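Local coordinates for protein ribulose bisphosphate carboxylase small chain (Galdieria sulphuraria, PDB 4F0H) that forms the small subunit of ribulose bisphosphate carboxylase, probably helping to hold together and tune the large subunits that fix carbon dioxide onto ribulose bisphosphate, at residues P12-T15 against D16-K20; N69-R72 against K73-N77; S87-G90 against I91-T94. All coordinates share one frame; numbering follows the deposited sequence.

Following the chain from its N terminus, contact 1 (P12-T15 with D16-K20) comes first, turning the leading loop into helix 16-28. Contact 2 (N69-R72 with K73-N77) closes helix 61-74 and releases the chain toward strand 79-86. Contact 3 (S87-G90 with I91-T94) then reverses the chain between strands 79-86 and 93-101. The three follow in series, and none nests in or crosses another. Contacts 1 and 2 nevertheless touch, through the salt bridge from D16 OD2 to R72 NH1 and the packing of I19 on R72, which join the start of one helix to the end of the other. Contact 3 stands apart, its nearest atoms about 14 Å from contact 1 and about 17 Å from contact 2.

Contact 1. Residues P12-T15 against D16-K20; sequences PDLT and DEQIK
With chi1 at 53°, T15 holds OG1 between its backbone N and carbonyl carbon, turned toward the first turn of the helix, while Q18 sets CG beside its own N (chi1 -71°) and runs extended back to T15. Each side chain thereby accepts from the other residue's backbone N-H. Q18 N donates to T15 OG1 at 3.2 Å, and T15 N donates to Q18 OE1 at 2.8 Å. The second bond is nearly straight (165° at the hydrogen) and lies in the carbonyl plane on a lone pair of the amide oxygen, which fixes the rotation of the Q18 amide. The ordinary helical bond from I19 N to T15 O, 3.0 Å, starts the backbone ladder beside them.

Next to this polar pair, L14 packs against the first turn: its CB lies 3.8 Å from I19 CG1, and its side chain crosses that of Q18 at about a right angle, with CD2 near Q18 CB and OE1. I19 continues inward onto L65 and I68 of helix 61-74, and L14 rests on F98 of strand 93-101. One water donates to both L14 O (2.9 Å) and D16 OD2 (2.6 Å). The same D16 carboxylate also forms a salt bridge with R72, so the helix start is tied to the neighbouring helix. A chain of another protein packs on P12, L14 and Q18. The reciprocal T15-Q18 pairing is a capping box, with T15 as N-cap of helix 16-28.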
# COMPACT_ATOMS: atom_id res chain seq x y z
N PRO B 12 -27.07 19.56 -45.91
CA PRO B 12 -28.19 18.76 -46.42
C PRO B 12 -27.68 17.40 -46.91
O PRO B 12 -26.53 17.33 -47.35
CB PRO B 12 -28.75 19.61 -47.59
CG PRO B 12 -28.15 21.12 -47.27
CD PRO B 12 -26.80 20.75 -46.75
N ASP B 13 -28.49 16.35 -46.82
CA ASP B 13 -28.10 15.06 -47.42
C ASP B 13 -27.58 15.22 -48.86
O ASP B 13 -28.16 15.96 -49.65
CB ASP B 13 -29.29 14.13 -47.48
CG ASP B 13 -29.85 13.81 -46.12
OD1 ASP B 13 -29.18 14.06 -45.09
OD2 ASP B 13 -30.99 13.29 -46.09
N LEU B 14 -26.50 14.52 -49.19
CA LEU B 14 -25.79 14.73 -50.46
C LEU B 14 -26.61 14.28 -51.64
O LEU B 14 -27.28 13.26 -51.51
CB LEU B 14 -24.48 13.92 -50.45
CG LEU B 14 -23.50 14.43 -49.38
CD1 LEU B 14 -22.29 13.61 -49.49
CD2 LEU B 14 -23.19 15.84 -49.66
N THR B 15 -26.54 14.94 -52.79
CA THR B 15 -27.22 14.35 -53.97
C THR B 15 -26.30 13.28 -54.55
O THR B 15 -25.13 13.22 -54.17
CB THR B 15 -27.43 15.39 -55.07
OG1 THR B 15 -26.17 16.00 -55.35
CG2 THR B 15 -28.43 16.47 -54.61
N ASP B 16 -26.80 12.46 -55.47
CA ASP B 16 -25.90 11.51 -56.13
C ASP B 16 -24.77 12.18 -56.91
O ASP B 16 -23.70 11.59 -57.06
CB ASP B 16 -26.65 10.55 -57.05
CG ASP B 16 -27.33 9.42 -56.31
OD1 ASP B 16 -27.84 8.49 -56.98
OD2 ASP B 16 -27.31 9.40 -55.07
N GLU B 17 -25.01 13.37 -57.44
CA GLU B 17 -23.97 14.16 -58.09
C GLU B 17 -22.84 14.48 -57.09
O GLU B 17 -21.68 14.26 -57.39
CB GLU B 17 -24.52 15.45 -58.76
CG GLU B 17 -25.52 15.18 -59.98
CD GLU B 17 -26.84 14.42 -59.55
OE1 GLU B 17 -27.31 13.53 -60.31
OE2 GLU B 17 -27.39 14.70 -58.45
N GLN B 18 -23.23 14.97 -55.90
CA GLN B 18 -22.31 15.24 -54.81
C GLN B 18 -21.52 14.01 -54.38
O GLN B 18 -20.30 14.10 -54.21
CB GLN B 18 -23.04 15.90 -53.64
CG GLN B 18 -23.41 17.29 -54.01
CD GLN B 18 -24.23 17.94 -52.96
OE1 GLN B 18 -25.26 17.42 -52.54
NE2 GLN B 18 -23.77 19.07 -52.49
N ILE B 19 -22.18 12.85 -54.32
CA ILE B 19 -21.53 11.67 -53.83
C ILE B 19 -20.43 11.30 -54.84
O ILE B 19 -19.27 11.02 -54.50
CB ILE B 19 -22.53 10.55 -53.65
CG1 ILE B 19 -23.38 10.88 -52.41
CG2 ILE B 19 -21.80 9.23 -53.49
CD1 ILE B 19 -24.50 10.01 -52.23
N LYS B 20 -20.81 11.39 -56.10
CA LYS B 20 -19.94 11.02 -57.16
C LYS B 20 -18.65 11.86 -57.10
O LYS B 20 -17.58 11.32 -57.35
CB LYS B 20 -20.73 11.19 -58.47
CG LYS B 20 -20.03 10.77 -59.69
CD LYS B 20 -19.29 11.90 -60.29
CE LYS B 20 -18.39 11.39 -61.44
NZ LYS B 20 -17.56 12.53 -61.95
O HOH W 1 -25.53 18.80 -49.80
O HOH W 2 -27.85 18.41 -50.81
O HOH W 3 -27.98 10.88 -53.02

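Contact 2. Residues N69-R72 against K73-N77; sequences NACR and KAKSN
The helical backbone runs through N69-A74 and the chain leaves helical backbone angles at K75, with K73 N bonded to N69 O, A74 N to A70 O at 3.1 Å, and K75 N to C71 O at 2.7 Å. One turn apart, N69 and K73 lie side by side and point the same way. Bent at chi2 (-48°) and again at chi4, K73 folds its chain over N69 O and brings NZ to N69 OD1 at 3.1 Å. R72 comes to the same oxygen by an extended chain: its NH1 donates to N69 OD1 at 2.9 Å, with the oxygen close to the guanidinium plane. The two donors approach from opposite faces of the amide plane, and neither bond lies in that plane. On the face of the helix turned to the sheet, C71 SG meets K75 CG at 4.0 Å, and C71 itself packs on I35 and Y37 of strand 32-38.

R72 has a further partner in V100 O, bonded to NH2, while N69 ND2 makes weak bonds to L65 O and D16 OD1. N69 OD1 would probably be polarised by its two cationic donors. Its partial negative charge would ease the approach of R72 NH1 and K73 NZ, which stay 5.0 Å apart, and the nearby carboxylate of D16 would offset the arginine's charge further.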
# COMPACT_ATOMS: atom_id res chain seq x y z
N ASN B 69 -26.24 2.34 -54.31
CA ASN B 69 -27.64 2.28 -54.64
C ASN B 69 -28.26 0.92 -54.41
O ASN B 69 -29.40 0.81 -53.92
CB ASN B 69 -27.87 2.88 -56.05
CG ASN B 69 -27.95 4.40 -55.97
OD1 ASN B 69 -28.68 4.90 -55.17
ND2 ASN B 69 -27.12 5.12 -56.72
N ALA B 70 -27.49 -0.11 -54.71
CA ALA B 70 -27.85 -1.45 -54.31
C ALA B 70 -28.01 -1.53 -52.76
O ALA B 70 -29.00 -2.10 -52.23
CB ALA B 70 -26.78 -2.45 -54.82
N CYS B 71 -27.07 -0.92 -52.01
CA CYS B 71 -27.23 -0.97 -50.53
C CYS B 71 -28.51 -0.21 -50.08
O CYS B 71 -29.28 -0.73 -49.25
CB CYS B 71 -26.01 -0.45 -49.83
SG CYS B 71 -26.07 -0.76 -48.05
N ARG B 72 -28.73 0.98 -50.62
CA ARG B 72 -29.93 1.76 -50.29
C ARG B 72 -31.21 0.98 -50.55
O ARG B 72 -32.15 1.07 -49.75
CB ARG B 72 -29.98 3.02 -51.13
CG ARG B 72 -29.08 4.11 -50.60
CD ARG B 72 -28.71 5.00 -51.74
NE ARG B 72 -28.39 6.35 -51.31
CZ ARG B 72 -27.96 7.31 -52.14
NH1 ARG B 72 -27.87 7.08 -53.45
NH2 ARG B 72 -27.65 8.53 -51.68
N LYS B 73 -31.26 0.19 -51.62
CA LYS B 73 -32.50 -0.52 -51.88
C LYS B 73 -32.68 -1.64 -50.88
O LYS B 73 -33.78 -1.82 -50.34
CB LYS B 73 -32.67 -1.02 -53.32
CG LYS B 73 -32.17 -0.06 -54.37
CD LYS B 73 -32.66 1.43 -54.19
CE LYS B 73 -31.85 2.39 -55.09
NZ LYS B 73 -31.47 3.71 -54.47
N ALA B 74 -31.62 -2.39 -50.61
CA ALA B 74 -31.75 -3.52 -49.74
C ALA B 74 -31.91 -3.08 -48.31
O ALA B 74 -32.46 -3.83 -47.54
CB ALA B 74 -30.55 -4.40 -49.85
N LYS B 75 -31.37 -1.90 -47.95
CA LYS B 75 -31.29 -1.48 -46.54
C LYS B 75 -31.83 -0.06 -46.36
O LYS B 75 -31.19 0.78 -45.72
CB LYS B 75 -29.84 -1.52 -46.05
CG LYS B 75 -29.09 -2.80 -46.31
CD LYS B 75 -29.55 -3.79 -45.30
CE LYS B 75 -29.08 -5.15 -45.58
NZ LYS B 75 -29.61 -5.95 -44.44
N SER B 76 -33.00 0.24 -46.93
CA SER B 76 -33.37 1.63 -47.09
C SER B 76 -33.60 2.28 -45.76
O SER B 76 -33.51 3.52 -45.66
CB SER B 76 -34.67 1.81 -47.92
OG SER B 76 -35.75 1.16 -47.18
N ASN B 77 -33.97 1.49 -44.77
CA ASN B 77 -34.21 2.04 -43.41
C ASN B 77 -33.09 1.77 -42.36
O ASN B 77 -33.33 1.54 -41.16
CB ASN B 77 -35.57 1.57 -42.91
CG ASN B 77 -35.60 0.12 -42.69
OD1 ASN B 77 -34.84 -0.65 -43.33
ND2 ASN B 77 -36.45 -0.30 -41.77

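Contact 3. Residues S87-G90 against I91-T94; sequences SERG and IEST
E92 sends its side chain back over the turn toward R89 and G90. From CB, which lies 4.2 Å from E88 O, the chain moves to CG, 3.4 Å from that same oxygen and 3.9 Å from S87 O. With chi2 at 166° it then extends to CD, near G90 N and R89 CA. At the tip, OE2 accepts from G90 N at 3.1 Å, on the anti side of the carboxylate and 28° out of its plane. The other oxygen, OE1, is taken by an aromatic side chain and a backbone group of another protein's chain.

E88 O receives I91 N at 2.8 Å, closing a type II beta turn over E88-I91, together with a weaker bond from E92 N. I91 CD1 packs 3.6 Å from E88 OE1, the two side chains crossing at a slant. G90, third in the turn, adopts backbone angles (phi 86°) at which a CB would press on the preceding carbonyl oxygen. R89 reaches out to an acidic side chain of another protein's chain. The turn joins antiparallel strands 79-86 and 93-101 as a beta hairpin, closed where E92 and S93 both face S86 in a G1 beta bulge.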
# COMPACT_ATOMS: atom_id res chain seq x y z
N SER B 87 -3.90 3.65 -46.96
CA SER B 87 -2.94 2.63 -46.59
C SER B 87 -1.58 3.28 -46.53
O SER B 87 -0.56 2.60 -46.46
CB SER B 87 -2.94 1.50 -47.61
OG SER B 87 -2.54 2.04 -48.88
N GLU B 88 -1.57 4.60 -46.52
CA GLU B 88 -0.33 5.31 -46.44
C GLU B 88 0.34 5.07 -45.07
O GLU B 88 -0.33 5.19 -44.07
CB GLU B 88 -0.59 6.79 -46.65
CG GLU B 88 0.67 7.61 -46.63
CD GLU B 88 0.37 9.12 -46.61
OE1 GLU B 88 0.93 9.86 -45.76
OE2 GLU B 88 -0.45 9.57 -47.42
N ARG B 89 1.61 4.68 -45.06
CA ARG B 89 2.34 4.37 -43.82
C ARG B 89 2.20 5.49 -42.81
O ARG B 89 2.33 6.67 -43.12
CB ARG B 89 3.86 4.25 -44.12
CG ARG B 89 4.68 3.84 -42.90
CD ARG B 89 6.20 4.05 -43.13
NE ARG B 89 6.95 3.62 -41.95
CZ ARG B 89 8.25 3.33 -41.93
NH1 ARG B 89 8.97 3.42 -43.04
NH2 ARG B 89 8.83 2.95 -40.81
N GLY B 90 1.94 5.13 -41.56
CA GLY B 90 1.75 6.18 -40.58
C GLY B 90 0.32 6.69 -40.53
O GLY B 90 -0.02 7.43 -39.57
N ILE B 91 -0.52 6.32 -41.52
CA ILE B 91 -1.94 6.69 -41.43
C ILE B 91 -2.64 5.36 -41.28
O ILE B 91 -3.05 4.99 -40.18
CB ILE B 91 -2.41 7.50 -42.68
CG1 ILE B 91 -1.59 8.79 -42.74
CG2 ILE B 91 -3.86 7.84 -42.60
CD1 ILE B 91 -2.08 9.81 -43.79
N GLU B 92 -2.72 4.61 -42.35
CA GLU B 92 -3.29 3.27 -42.26
C GLU B 92 -4.60 3.21 -41.46
O GLU B 92 -4.74 2.47 -40.46
CB GLU B 92 -2.24 2.29 -41.72
CG GLU B 92 -0.98 2.21 -42.56
CD GLU B 92 0.17 1.50 -41.86
OE1 GLU B 92 0.35 0.27 -42.03
OE2 GLU B 92 0.94 2.18 -41.16
N SER B 93 -5.58 3.96 -41.93
CA SER B 93 -6.77 4.20 -41.15
C SER B 93 -7.77 4.86 -42.07
O SER B 93 -7.46 5.18 -43.23
CB SER B 93 -6.48 5.19 -40.01
OG SER B 93 -7.58 5.23 -39.04
N THR B 94 -8.97 5.10 -41.52
CA THR B 94 -9.95 5.96 -42.17
C THR B 94 -9.49 7.41 -42.30
O THR B 94 -8.92 7.97 -41.36
CB THR B 94 -11.23 5.89 -41.38
OG1 THR B 94 -11.69 4.51 -41.35
CG2 THR B 94 -12.30 6.78 -42.01